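PDB 3CBW: YdhT protein from Bacillus subtilis, which catalyses the endo-hydrolysis of beta-1,4-mannosidic linkages in mannan, galactomannan and glucomannan, and belongs to glycosyl hydrolase family 26. Local coordinates for residues Asn259-Leu264 / Tyr298-Tyr303; His114-Ala119 / Asn149-Lys154; Ala321-His324 / Leu329-Gly332. The protein carries 3 engineered substitutions. One frame throughout, in Å; residues are numbered along the deposited sequence.

Contact 1. Residues Asn259-Leu264 / Tyr298-Tyr303; sequences NGYDQL and YPKTIY
In the TIM barrel of this family 26 enzyme, Tyr261, on the short helix 261-265, packs against the type I beta turn Tyr298-Thr301 that leads into barrel strand 301-306. Tyr261 sends its ring from the first turn of the helix across to the beta turn because chi1 (170°) sets CG opposite the backbone N. The CA of Tyr298 sits over one face in a CH-pi contact, 3.8 Å from the Tyr261 ring centroid, while CB of Tyr298 lies 3.7 Å from CE1 of Tyr261. The Tyr298 ring directs its edge to the Tyr261 face, an edge-to-face pair with planes at 61°. The hydroxyl of Tyr298 is bonded to the carbonyl O of Ala255 and the N of Ile258, and Phe273 meets the Tyr298 ring edge-to-face. At the far end of Tyr261, OH accepts the backbone N-H of Lys300 at 2.9 Å (159°), close to the ring plane. Pro299 CD is 3.3 Å from Tyr261 OH and Lys300 CB 3.2 Å. The turn is closed from within by Thr301, whose N and OG1 both donate to Tyr298 O, OG1 at 2.8 Å. One phenol thus serves an N-H at the corner of the turn while its face takes up carbon, and the two together restrict both the position and the rotation of the ring.

Contact 2. Residues His114-Ala119 / Asn149-Lys154; sequences HLANPA and NAMLSK
Met151 reaches from helix 143-163 to the loop formed by Leu115, Ala116 and Pro118, inside the beta-alpha-beta crossover that links TIM-barrel strands 108-114 and 169-172. The loop leaves the barrel directly after His114, a probable substrate-binding residue that is hydrogen-bonded to Asp76 and meets the ring of His175 edge-to-face. The tight part of the contact is the thioether end of Met151. Met151 CE lies 3.3 Å from the carbonyl O of Ala116, and Met151 SD is 3.6 Å from that same oxygen; the thioether end lies against the Ala116 carbonyl. Met151 SD also meets the CB of Ala116 at 4.0 Å. The side chain runs out from the helix through an extended chi2 and then bends at chi3 (-61°), which turns the methyl to Pro118, where Met151 CE and Pro118 CD are 4.1 Å apart and the two side chains lie at about a right angle. Packing is looser beside it: Leu115 CD2 comes no nearer to Met151 SD than 4.3 Å, and CD2 of Leu152, the next residue of the helix, stays 5.2 Å from CD1 of Leu115; Leu152 packs instead on Tyr210 and Met211 of helix 194-214. The helix side carrying Ala150 and Ser153 is partly exposed, in contrast to the buried face of Met151. No hydrogen bond joins the two segments, but Arg147, earlier on this helix, donates through NH1 to Pro118 O, while Trp183 NE1 donates to Leu115 O. Within the loop itself, an Asx turn spans Pro118: the N of Ala119 donates to Asn117 OD1 at 3.0 Å, from above the carbonyl plane.

Contact 3. Residues Ala321-His324 / Leu329-Gly332; sequences ALYH and LNKG
Asn330 meets Tyr323 of helix 319-324 just after Leu329, which belongs to the two-residue strand 328-329. The backbone of Leu329 bonds to Val41 and Ser43, and its side chain points away from the helix, onto Leu42 and Arg36. At Asn330 the chain turns its amide to the helix: CG lies beside the backbone N (chi1 -62°), and ND2 donates to the carbonyl O of Tyr323 at 2.9 Å. The bond is well formed, with an N-H...O angle of 155°; the donor lies in the carbonyl plane on a lone pair, and the oxygen lies in the plane of the amide. OD1 of Asn330 stands 3.2 Å from CD2 and 3.5 Å from CE2 of Tyr323, with ring and amide planes only 21° apart, and OD1 is hydrogen-bonded to Ser43 OG. ND2 also has a weak bond to Gln68 OE1, so both ends of this buried amide are held and its rotation is restricted. Strand 328-329, just before Asn330, follows the last barrel strand, 301-306, and pairs parallel with strand 41-49, the first strand of the TIM barrel; through Ser43 the amide links strand 41-49 to helix 319-324. The Tyr323 ring is packed by Ile62 and Thr66 of helix 57-66 and by Pro70. The backbone N of Asn330 bonds to Glu333 OE1. Lys331 follows, with backbone bonding to Ser69 and a cation-pi contact to Tyr102. Gly332 then takes backbone angles of positive phi that suit glycine, and bonds through its backbone to Gly106.

From the N terminus, contact 2 comes first, joining the end of strand 108-114 to helix 143-163; 29 residues, including helix 131-138, separate its segments. Contact 1 follows, spanning strand 271-278 and helix 287-297 to join helix 261-265 to the start of strand 301-306. Contact 3 comes last and closes a short loop: four residues separate its segments, helix 319-324 and the chain from Leu329 on. The three lie in series, with none enclosing or crossing another. Contact 2 is across the centre of the chain from the others, its centre about 30 Å from that of contact 1 and 35 Å from that of contact 3. Contacts 1 and 3, about 19 Å apart between centres, are connected through strand 41-49, which pairs with both 301-306 and 328-329.

Contact 1. Residues Asn259-Leu264 / Tyr298-Tyr303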
loop_
_atom_site.group_PDB
_atom_site.type_symbol
_atom_site.label_atom_id
_atom_site.label_comp_id
_atom_site.label_asym_id
_atom_site.label_seq_id
_atom_site.Cartn_x
_atom_site.Cartn_y
_atom_site.Cartn_z
ATOM N N ASN A 259 -7.136 15.972 -3.547
ATOM C CA ASN A 259 -7.195 15.907 -4.997
ATOM C C ASN A 259 -6.827 14.517 -5.498
ATOM O O ASN A 259 -5.876 13.908 -4.999
ATOM C CB ASN A 259 -6.222 16.958 -5.554
ATOM C CG ASN A 259 -6.192 17.016 -7.065
ATOM O OD1 ASN A 259 -5.615 16.148 -7.723
ATOM N ND2 ASN A 259 -6.776 18.073 -7.630
ATOM N N GLY A 260 -7.581 14.014 -6.473
ATOM C CA GLY A 260 -7.165 12.812 -7.197
ATOM C C GLY A 260 -8.184 11.695 -7.270
ATOM O O GLY A 260 -8.038 10.765 -8.064
ATOM N N TYR A 261 -9.218 11.776 -6.439
ATOM C CA TYR A 261 -10.234 10.740 -6.368
ATOM C C TYR A 261 -10.967 10.558 -7.701
ATOM O O TYR A 261 -11.163 9.439 -8.161
ATOM C CB TYR A 261 -11.208 11.059 -5.239
ATOM C CG TYR A 261 -12.449 10.214 -5.187
ATOM C CD1 TYR A 261 -12.459 9.003 -4.501
ATOM C CD2 TYR A 261 -13.625 10.635 -5.804
ATOM C CE1 TYR A 261 -13.602 8.235 -4.429
ATOM C CE2 TYR A 261 -14.774 9.869 -5.757
ATOM C CZ TYR A 261 -14.752 8.671 -5.065
ATOM O OH TYR A 261 -15.877 7.910 -4.974
ATOM N N ASP A 262 -11.386 11.659 -8.324
ATOM C CA ASP A 262 -12.106 11.571 -9.592
ATOM C C ASP A 262 -11.251 10.911 -10.671
ATOM O O ASP A 262 -11.713 10.000 -11.349
ATOM C CB ASP A 262 -12.534 12.962 -10.068
ATOM C CG ASP A 262 -13.654 13.555 -9.230
ATOM O OD1 ASP A 262 -14.378 12.794 -8.563
ATOM O OD2 ASP A 262 -13.829 14.796 -9.290
ATOM N N GLN A 263 -10.012 11.385 -10.800
ATOM C CA GLN A 263 -9.027 10.880 -11.779
ATOM C C GLN A 263 -8.745 9.388 -11.604
ATOM O O GLN A 263 -8.643 8.639 -12.579
ATOM C CB GLN A 263 -7.680 11.629 -11.668
ATOM C CG GLN A 263 -7.681 13.143 -11.876
ATOM C CD GLN A 263 -7.704 13.906 -10.562
ATOM O OE1 GLN A 263 -8.714 13.905 -9.842
ATOM N NE2 GLN A 263 -6.594 14.569 -10.243
ATOM N N LEU A 264 -8.595 8.946 -10.360
ATOM C CA LEU A 264 -8.235 7.551 -10.098
ATOM C C LEU A 264 -9.421 6.604 -10.208
ATOM O O LEU A 264 -9.311 5.547 -10.819
ATOM C CB LEU A 264 -7.503 7.412 -8.760
ATOM C CG LEU A 264 -6.114 8.056 -8.766
ATOM C CD1 LEU A 264 -5.569 8.049 -7.361
ATOM C CD2 LEU A 264 -5.153 7.345 -9.725
ATOM N N TYR A 298 -15.855 10.900 -1.130
ATOM C CA TYR A 298 -15.064 9.781 -1.669
ATOM C C TYR A 298 -15.756 8.434 -1.420
ATOM O O TYR A 298 -15.149 7.508 -0.883
ATOM C CB TYR A 298 -13.634 9.772 -1.069
ATOM C CG TYR A 298 -13.023 11.139 -0.805
ATOM C CD1 TYR A 298 -12.680 12.007 -1.850
ATOM C CD2 TYR A 298 -12.766 11.558 0.499
ATOM C CE1 TYR A 298 -12.110 13.263 -1.588
ATOM C CE2 TYR A 298 -12.199 12.805 0.764
ATOM C CZ TYR A 298 -11.889 13.652 -0.280
ATOM O OH TYR A 298 -11.333 14.894 -0.014
ATOM N N PRO A 299 -17.029 8.295 -1.821
ATOM C CA PRO A 299 -17.771 7.113 -1.396
ATOM C C PRO A 299 -17.265 5.766 -1.933
ATOM O O PRO A 299 -17.543 4.732 -1.321
ATOM C CB PRO A 299 -19.205 7.402 -1.875
ATOM C CG PRO A 299 -19.009 8.322 -3.028
ATOM C CD PRO A 299 -17.875 9.203 -2.617
ATOM N N LYS A 300 -16.534 5.781 -3.049
ATOM C CA LYS A 300 -15.989 4.536 -3.614
ATOM C C LYS A 300 -14.772 3.997 -2.849
ATOM O O LYS A 300 -14.280 2.914 -3.157
ATOM C CB LYS A 300 -15.648 4.709 -5.094
ATOM C CG LYS A 300 -16.860 4.913 -5.988
ATOM C CD LYS A 300 -16.415 5.059 -7.426
ATOM C CE LYS A 300 -17.593 5.043 -8.374
ATOM N NZ LYS A 300 -17.095 5.079 -9.776
ATOM N N THR A 301 -14.297 4.744 -1.856
ATOM C CA THR A 301 -13.190 4.284 -1.014
ATOM C C THR A 301 -13.495 2.919 -0.400
ATOM O O THR A 301 -14.532 2.732 0.251
ATOM C CB THR A 301 -12.940 5.274 0.132
ATOM O OG1 THR A 301 -12.609 6.552 -0.413
ATOM C CG2 THR A 301 -11.793 4.809 1.007
ATOM N N ILE A 302 -12.591 1.966 -0.597
ATOM C CA ILE A 302 -12.757 0.632 -0.014
ATOM C C ILE A 302 -11.931 0.383 1.248
ATOM O O ILE A 302 -12.225 -0.545 1.985
ATOM C CB ILE A 302 -12.512 -0.503 -1.041
ATOM C CG1 ILE A 302 -11.066 -0.520 -1.542
ATOM C CG2 ILE A 302 -13.536 -0.406 -2.187
ATOM C CD1 ILE A 302 -10.686 -1.834 -2.220
ATOM N N TYR A 303 -10.894 1.187 1.485
ATOM C CA TYR A 303 -10.118 1.084 2.713
ATOM C C TYR A 303 -9.324 2.344 2.945
ATOM O O TYR A 303 -9.115 3.138 2.028
ATOM C CB TYR A 303 -9.209 -0.156 2.729
ATOM C CG TYR A 303 -7.879 -0.150 1.991
ATOM C CD1 TYR A 303 -6.753 0.470 2.537
ATOM C CD2 TYR A 303 -7.705 -0.904 0.837
ATOM C CE1 TYR A 303 -5.504 0.399 1.897
ATOM C CE2 TYR A 303 -6.467 -0.988 0.202
ATOM C CZ TYR A 303 -5.379 -0.341 0.740
ATOM O OH TYR A 303 -4.153 -0.448 0.116
#

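Contact 2. Residues His114-Ala119 / Asn149-Lys154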
loop_
_atom_site.group_PDB
_atom_site.type_symbol
_atom_site.label_atom_id
_atom_site.label_comp_id
_atom_site.label_asym_id
_atom_site.label_seq_id
_atom_site.Cartn_x
_atom_site.Cartn_y
_atom_site.Cartn_z
ATOM N N HIS A 114 10.119 0.721 1.345
ATOM C CA HIS A 114 11.001 1.898 1.257
ATOM C C HIS A 114 12.364 1.476 0.714
ATOM O O HIS A 114 13.371 1.485 1.427
ATOM C CB HIS A 114 11.105 2.605 2.600
ATOM C CG HIS A 114 9.906 3.447 2.909
ATOM N ND1 HIS A 114 8.640 2.919 3.049
ATOM C CD2 HIS A 114 9.777 4.786 3.075
ATOM C CE1 HIS A 114 7.783 3.895 3.303
ATOM N NE2 HIS A 114 8.449 5.037 3.330
ATOM N N LEU A 115 12.398 1.111 -0.568
ATOM C CA LEU A 115 13.563 0.480 -1.174
ATOM C C LEU A 115 14.796 1.350 -1.131
ATOM O O LEU A 115 14.744 2.534 -1.482
ATOM C CB LEU A 115 13.294 0.148 -2.638
ATOM C CG LEU A 115 12.254 -0.918 -2.972
ATOM C CD1 LEU A 115 12.083 -0.970 -4.496
ATOM C CD2 LEU A 115 12.690 -2.273 -2.422
ATOM N N ALA A 116 15.914 0.742 -0.742
ATOM C CA ALA A 116 17.221 1.353 -0.959
ATOM C C ALA A 116 17.409 1.605 -2.451
ATOM O O ALA A 116 16.736 0.993 -3.294
ATOM C CB ALA A 116 18.318 0.462 -0.407
ATOM N N ASN A 117 18.335 2.508 -2.763
ATOM C CA ASN A 117 18.525 3.037 -4.100
ATOM C C ASN A 117 19.645 2.290 -4.808
ATOM O O ASN A 117 20.821 2.462 -4.468
ATOM C CB ASN A 117 18.888 4.512 -3.957
ATOM C CG ASN A 117 19.014 5.239 -5.266
ATOM O OD1 ASN A 117 19.146 4.642 -6.333
ATOM N ND2 ASN A 117 18.991 6.573 -5.182
ATOM N N PRO A 118 19.296 1.471 -5.811
ATOM C CA PRO A 118 20.322 0.643 -6.458
ATOM C C PRO A 118 21.268 1.416 -7.382
ATOM O O PRO A 118 22.181 0.821 -7.946
ATOM C CB PRO A 118 19.500 -0.400 -7.215
ATOM C CG PRO A 118 18.214 0.282 -7.521
ATOM C CD PRO A 118 17.957 1.238 -6.388
ATOM N N ALA A 119 21.083 2.726 -7.521
ATOM C CA ALA A 119 22.110 3.547 -8.177
ATOM C C ALA A 119 23.345 3.678 -7.286
ATOM O O ALA A 119 24.408 4.109 -7.751
ATOM C CB ALA A 119 21.559 4.925 -8.542
ATOM N N ASN A 149 17.724 -6.471 -8.530
ATOM C CA ASN A 149 17.291 -7.857 -8.501
ATOM C C ASN A 149 17.629 -8.592 -7.209
ATOM O O ASN A 149 16.855 -9.435 -6.767
ATOM C CB ASN A 149 17.783 -8.597 -9.740
ATOM C CG ASN A 149 17.023 -8.189 -10.984
ATOM O OD1 ASN A 149 15.867 -7.759 -10.905
ATOM N ND2 ASN A 149 17.659 -8.333 -12.139
ATOM N N ALA A 150 18.746 -8.235 -6.572
ATOM C CA ALA A 150 19.086 -8.798 -5.265
ATOM C C ALA A 150 18.043 -8.438 -4.209
ATOM O O ALA A 150 17.651 -9.271 -3.382
ATOM C CB ALA A 150 20.474 -8.350 -4.820
ATOM N N MET A 151 17.588 -7.189 -4.228
ATOM C CA MET A 151 16.503 -6.778 -3.328
ATOM C C MET A 151 15.207 -7.514 -3.652
ATOM O O MET A 151 14.525 -8.022 -2.764
ATOM C CB MET A 151 16.265 -5.268 -3.412
ATOM C CG MET A 151 17.403 -4.382 -2.848
ATOM S SD MET A 151 17.002 -2.572 -2.671
ATOM C CE MET A 151 16.670 -2.144 -4.394
ATOM N N LEU A 152 14.858 -7.557 -4.930
ATOM C CA LEU A 152 13.610 -8.197 -5.325
ATOM C C LEU A 152 13.607 -9.672 -4.939
ATOM O O LEU A 152 12.577 -10.203 -4.534
ATOM C CB LEU A 152 13.356 -8.034 -6.824
ATOM C CG LEU A 152 13.233 -6.595 -7.357
ATOM C CD1 LEU A 152 12.870 -6.608 -8.831
ATOM C CD2 LEU A 152 12.223 -5.774 -6.557
ATOM N N SER A 153 14.751 -10.343 -5.071
ATOM C CA SER A 153 14.838 -11.754 -4.740
ATOM C C SER A 153 14.553 -11.990 -3.269
ATOM O O SER A 153 13.834 -12.919 -2.917
ATOM C CB SER A 153 16.216 -12.301 -5.103
ATOM O OG SER A 153 16.252 -13.693 -4.893
ATOM N N LYS A 154 15.110 -11.146 -2.403
ATOM C CA LYS A 154 14.897 -11.307 -0.975
ATOM C C LYS A 154 13.448 -10.987 -0.588
ATOM O O LYS A 154 12.863 -11.657 0.254
ATOM C CB LYS A 154 15.891 -10.450 -0.186
ATOM C CG LYS A 154 15.969 -10.819 1.275
ATOM C CD LYS A 154 17.064 -10.054 1.995
ATOM C CE LYS A 154 17.060 -10.414 3.461
ATOM N NZ LYS A 154 18.028 -9.563 4.222
#

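Contact 3. Residues Ala321-His324 / Leu329-Gly332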
loop_
_atom_site.group_PDB
_atom_site.type_symbol
_atom_site.label_atom_id
_atom_site.label_comp_id
_atom_site.label_asym_id
_atom_site.label_seq_id
_atom_site.Cartn_x
_atom_site.Cartn_y
_atom_site.Cartn_z
ATOM N N ALA A 321 -15.003 7.638 16.830
ATOM C CA ALA A 321 -15.986 7.928 15.786
ATOM C C ALA A 321 -15.590 7.280 14.458
ATOM O O ALA A 321 -16.449 6.765 13.740
ATOM C CB ALA A 321 -16.182 9.422 15.626
ATOM N N LEU A 322 -14.292 7.299 14.145
ATOM C CA LEU A 322 -13.758 6.632 12.950
ATOM C C LEU A 322 -14.020 5.127 12.993
ATOM O O LEU A 322 -14.547 4.546 12.037
ATOM C CB LEU A 322 -12.250 6.887 12.836
ATOM C CG LEU A 322 -11.497 6.163 11.712
ATOM C CD1 LEU A 322 -11.915 6.722 10.344
ATOM C CD2 LEU A 322 -9.998 6.306 11.923
ATOM N N TYR A 323 -13.672 4.499 14.108
ATOM C CA TYR A 323 -13.746 3.051 14.215
ATOM C C TYR A 323 -15.161 2.529 14.431
ATOM O O TYR A 323 -15.455 1.389 14.087
ATOM C CB TYR A 323 -12.735 2.531 15.251
ATOM C CG TYR A 323 -11.399 2.266 14.609
ATOM C CD1 TYR A 323 -10.469 3.289 14.402
ATOM C CD2 TYR A 323 -11.086 0.985 14.161
ATOM C CE1 TYR A 323 -9.258 3.027 13.773
ATOM C CE2 TYR A 323 -9.895 0.717 13.533
ATOM C CZ TYR A 323 -8.980 1.738 13.338
ATOM O OH TYR A 323 -7.792 1.442 12.713
ATOM N N HIS A 324 -16.044 3.376 14.962
ATOM C CA HIS A 324 -17.422 2.961 15.223
ATOM C C HIS A 324 -18.411 3.434 14.177
ATOM O O HIS A 324 -19.595 3.111 14.268
ATOM C CB HIS A 324 -17.867 3.387 16.625
ATOM C CG HIS A 324 -17.114 2.691 17.712
ATOM N ND1 HIS A 324 -17.477 1.451 18.188
ATOM C CD2 HIS A 324 -15.995 3.042 18.388
ATOM C CE1 HIS A 324 -16.626 1.077 19.128
ATOM N NE2 HIS A 324 -15.721 2.029 19.274
ATOM N N LEU A 329 -15.367 -1.007 8.443
ATOM C CA LEU A 329 -15.273 -2.441 8.607
ATOM C C LEU A 329 -13.936 -2.765 9.267
ATOM O O LEU A 329 -12.869 -2.433 8.734
ATOM C CB LEU A 329 -15.403 -3.095 7.231
ATOM C CG LEU A 329 -15.575 -4.607 7.149
ATOM C CD1 LEU A 329 -16.191 -5.005 5.811
ATOM C CD2 LEU A 329 -14.264 -5.355 7.392
ATOM N N ASN A 330 -13.999 -3.425 10.422
ATOM C CA ASN A 330 -12.824 -3.685 11.240
ATOM C C ASN A 330 -12.424 -5.156 11.229
ATOM O O ASN A 330 -13.111 -5.995 10.636
ATOM C CB ASN A 330 -13.077 -3.172 12.659
ATOM C CG ASN A 330 -13.306 -1.681 12.679
ATOM O OD1 ASN A 330 -12.581 -0.930 12.032
ATOM N ND2 ASN A 330 -14.328 -1.241 13.390
ATOM N N LYS A 331 -11.283 -5.456 11.842
ATOM C CA LYS A 331 -10.802 -6.823 11.944
ATOM C C LYS A 331 -11.915 -7.713 12.490
ATOM O O LYS A 331 -12.583 -7.354 13.464
ATOM C CB LYS A 331 -9.593 -6.873 12.876
ATOM C CG LYS A 331 -8.792 -8.164 12.793
ATOM C CD LYS A 331 -7.740 -8.226 13.896
ATOM C CE LYS A 331 -6.772 -9.398 13.695
ATOM N NZ LYS A 331 -5.878 -9.550 14.888
ATOM N N GLY A 332 -12.110 -8.858 11.845
ATOM C CA GLY A 332 -13.150 -9.813 12.248
ATOM C C GLY A 332 -14.458 -9.662 11.486
ATOM O O GLY A 332 -15.389 -10.455 11.690
#